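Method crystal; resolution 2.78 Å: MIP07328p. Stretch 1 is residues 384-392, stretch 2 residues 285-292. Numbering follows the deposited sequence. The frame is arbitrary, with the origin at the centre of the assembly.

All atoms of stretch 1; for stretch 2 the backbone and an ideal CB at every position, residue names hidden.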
# COMPACT_ATOMS: atom_id res chain seq x y z
N HIS A 384 -1.04 -1.85 20.17
CA HIS A 384 -1.65 -1.69 18.86
C HIS A 384 -0.58 -1.81 17.78
O HIS A 384 0.61 -1.58 18.03
CB HIS A 384 -2.38 -0.34 18.73
CG HIS A 384 -1.50 0.85 18.93
ND1 HIS A 384 -1.54 1.62 20.08
CD2 HIS A 384 -0.57 1.42 18.13
CE1 HIS A 384 -0.66 2.60 19.98
NE2 HIS A 384 -0.06 2.51 18.80
N ARG A 385 -1.02 -2.19 16.59
CA ARG A 385 -0.14 -2.32 15.43
C ARG A 385 -0.58 -1.35 14.34
O ARG A 385 -1.77 -1.02 14.23
CB ARG A 385 -0.16 -3.75 14.88
CG ARG A 385 0.26 -4.83 15.87
CD ARG A 385 -0.00 -6.22 15.30
NE ARG A 385 0.51 -7.28 16.17
CZ ARG A 385 1.70 -7.87 16.00
NH1 ARG A 385 2.49 -7.50 15.01
NH2 ARG A 385 2.09 -8.83 16.83
N LEU A 386 0.38 -0.91 13.53
CA LEU A 386 0.07 -0.06 12.39
C LEU A 386 -0.54 -0.88 11.27
O LEU A 386 -0.17 -2.04 11.05
CB LEU A 386 1.32 0.66 11.90
CG LEU A 386 2.01 1.62 12.86
CD1 LEU A 386 3.21 2.27 12.19
CD2 LEU A 386 1.05 2.68 13.39
N THR A 387 -1.49 -0.28 10.54
CA THR A 387 -2.25 -1.01 9.53
C THR A 387 -2.36 -0.29 8.20
O THR A 387 -2.47 -0.94 7.15
CB THR A 387 -3.66 -1.32 10.06
OG1 THR A 387 -4.33 -0.10 10.41
CG2 THR A 387 -3.60 -2.23 11.28
N ALA A 388 -2.34 1.05 8.20
CA ALA A 388 -2.56 1.83 6.99
C ALA A 388 -1.46 2.87 6.83
O ALA A 388 -0.70 3.15 7.76
CB ALA A 388 -3.94 2.51 7.00
N ILE A 389 -1.40 3.47 5.64
CA ILE A 389 -0.34 4.42 5.31
C ILE A 389 -0.88 5.39 4.26
O ILE A 389 -1.66 5.01 3.38
CB ILE A 389 0.92 3.68 4.81
CG1 ILE A 389 2.06 4.66 4.51
CG2 ILE A 389 0.60 2.83 3.59
CD1 ILE A 389 2.83 5.09 5.73
N ALA A 390 -0.46 6.65 4.37
CA ALA A 390 -0.78 7.68 3.40
C ALA A 390 0.21 8.82 3.58
O ALA A 390 0.70 9.04 4.69
CB ALA A 390 -2.23 8.18 3.55
N VAL A 391 0.50 9.52 2.50
CA VAL A 391 1.55 10.54 2.49
C VAL A 391 1.02 11.81 1.84
O VAL A 391 0.38 11.76 0.78
CB VAL A 391 2.81 10.06 1.74
CG1 VAL A 391 3.87 11.15 1.72
CG2 VAL A 391 3.36 8.80 2.37
N HIS A 392 1.29 12.96 2.48
CA HIS A 392 1.15 14.27 1.85
C HIS A 392 2.55 14.74 1.48
O HIS A 392 3.30 15.22 2.35
CB HIS A 392 0.48 15.27 2.80
CG HIS A 392 0.23 16.61 2.19
ND1 HIS A 392 -0.34 17.65 2.89
CD2 HIS A 392 0.47 17.09 0.94
CE1 HIS A 392 -0.44 18.71 2.10
NE2 HIS A 392 0.04 18.39 0.91
N UNK A 285 8.26 4.74 -2.14
CA UNK A 285 7.11 3.93 -1.75
C UNK A 285 7.20 3.71 -0.25
O UNK A 285 8.16 3.11 0.24
CB UNK A 285 7.07 2.60 -2.51
N UNK A 286 6.20 4.21 0.48
CA UNK A 286 6.14 4.03 1.92
C UNK A 286 5.32 2.79 2.25
O UNK A 286 4.25 2.56 1.67
CB UNK A 286 5.55 5.27 2.60
N UNK A 287 5.82 1.99 3.19
CA UNK A 287 5.18 0.74 3.55
C UNK A 287 5.14 0.58 5.06
O UNK A 287 5.97 1.15 5.78
CB UNK A 287 5.91 -0.44 2.91
N UNK A 288 4.18 -0.21 5.53
CA UNK A 288 3.99 -0.50 6.94
C UNK A 288 4.33 -1.96 7.19
O UNK A 288 3.83 -2.84 6.48
CB UNK A 288 2.56 -0.19 7.38
N UNK A 289 5.17 -2.21 8.18
CA UNK A 289 5.61 -3.56 8.53
C UNK A 289 5.31 -3.85 9.99
O UNK A 289 5.40 -2.96 10.84
CB UNK A 289 7.10 -3.73 8.25
N UNK A 290 4.96 -5.10 10.27
CA UNK A 290 4.80 -5.59 11.63
C UNK A 290 5.73 -6.78 11.86
O UNK A 290 6.19 -7.42 10.91
CB UNK A 290 3.34 -5.98 11.90
N UNK A 291 6.00 -7.07 13.12
CA UNK A 291 6.84 -8.21 13.46
C UNK A 291 6.02 -9.49 13.46
O UNK A 291 4.79 -9.48 13.49
CB UNK A 291 7.51 -8.00 14.82
N UNK A 292 6.73 -10.61 13.44
CA UNK A 292 6.09 -11.91 13.49
C UNK A 292 5.67 -12.22 14.93
O UNK A 292 5.94 -11.47 15.87
CB UNK A 292 7.02 -12.99 12.95

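The two strands run antiparallel, with 168° between their directions and a closest axial approach of 6.8 Å. No backbone-to-backbone hydrogen bond links them; most of the contact involves side chains. From 285 to 290, positions pointing away alternate with positions pointing toward stretch 1.

Position 285 has extended backbone angles (-129/117), and its CB points away. Stretch 1 offers nothing within 5.5 Å of the ideal CB. Many residues would suit, beta-branched ones among them. The deposited residue is Ile285, which makes no contact with stretch 1.

Position 286 points toward stretch 1. Its ideal CB lies 4.0 Å from Ile389 CG1 and 4.2 Å from Val391 CG2. Both neighbours are apolar, and no charge or donor is close. A leucine, isoleucine, methionine or aromatic residue would fit. The deposited residue is Tyr286, with chi1 at -65° (m). Tyr286 CB packs 4.0 Å from Ile389 CG1. The ring then runs out beside Val391, whose CG2 sits over one face. Val391 CG2 is 3.9 Å from the Tyr286 ring centroid and 29° off the ring normal, a CH-pi contact. The closest atoms are Val391 CG2 and Tyr286 CD1, at 3.5 Å. The hydroxyl is hydrogen-bonded elsewhere in the structure.

Position 287 points away and stretch 1 sets no demand on it, so small and large residues are equally possible on this evidence. It is Ala287.

Position 288 points toward the middle of stretch 1. The ideal CB is 4.7 Å from Ala388 O, 4.8 Å from Leu386 CB and 4.9 Å from Ile389 CB. These distances leave room for short branches between Leu386 and Ile389. Valine, isoleucine or leucine would suit, and threonine is conceivable because a carbonyl is near. The deposited residue is Val288, chi1 169° (t). Its two methyls divide the space. Val288 CG1 reaches Leu386 CB at 3.6 Å, while Val288 CG2 lies 3.8 Å from Ile389 CB and 3.5 Å from Ala388 O.

Position 289 points away, with nothing of stretch 1 near its ideal CB. An apolar or a polar residue could stand here. It is Phe289, and its ring stays clear of stretch 1.

Position 290 points toward stretch 1. Its ideal CB is 3.6 Å from Arg385 NH1 and 5.3 Å from Leu386 O. A small or beta-branched residue suits the close guanidinium, and a polar or acidic group is plausible. The deposited residue is Thr290, chi1 57° (p). Thr290 CB lies 3.5 Å from Arg385 NH1, near the guanidinium plane. Thr290 CG2 comes 3.9 Å from Leu386 O. OG1 is hydrogen-bonded elsewhere.

Position 291 points sideways, its ideal CB 5.0 Å from Arg385 NH1. Its backbone carbonyl can accept from that group whatever the side chain, so many residues fit. It is Thr291. Arg385 NH1 donates a weak hydrogen bond to Thr291 O at 3.4 Å.

Position 292 points away and is unconstrained by stretch 1. It is Ser292, poorly ordered.

Stretch 2 (285-292) IYAVFTTS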
# COMPACT_ATOMS: atom_id res chain seq x y z
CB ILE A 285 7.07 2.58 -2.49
CG1 ILE A 285 6.77 2.78 -3.98
CG2 ILE A 285 6.03 1.66 -1.87
CD1 ILE A 285 6.61 1.49 -4.75
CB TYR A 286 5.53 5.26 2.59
CG TYR A 286 6.35 6.52 2.45
CD1 TYR A 286 6.28 7.29 1.30
CD2 TYR A 286 7.19 6.94 3.47
CE1 TYR A 286 7.03 8.45 1.17
CE2 TYR A 286 7.94 8.10 3.35
CZ TYR A 286 7.85 8.84 2.20
OH TYR A 286 8.60 9.99 2.07
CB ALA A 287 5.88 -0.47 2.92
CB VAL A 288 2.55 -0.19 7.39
CG1 VAL A 288 2.30 -0.75 8.78
CG2 VAL A 288 2.31 1.31 7.37
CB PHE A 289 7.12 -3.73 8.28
CG PHE A 289 7.53 -3.60 6.84
CD1 PHE A 289 7.68 -2.35 6.26
CD2 PHE A 289 7.80 -4.72 6.08
CE1 PHE A 289 8.06 -2.23 4.94
CE2 PHE A 289 8.19 -4.61 4.76
CZ PHE A 289 8.32 -3.36 4.19
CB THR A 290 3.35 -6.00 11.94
OG1 THR A 290 2.92 -6.99 10.99
CG2 THR A 290 2.42 -4.79 11.87
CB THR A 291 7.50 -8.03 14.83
OG1 THR A 291 6.50 -8.03 15.85
CG2 THR A 291 8.26 -6.72 14.88
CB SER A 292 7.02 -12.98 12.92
OG SER A 292 7.40 -12.65 11.59
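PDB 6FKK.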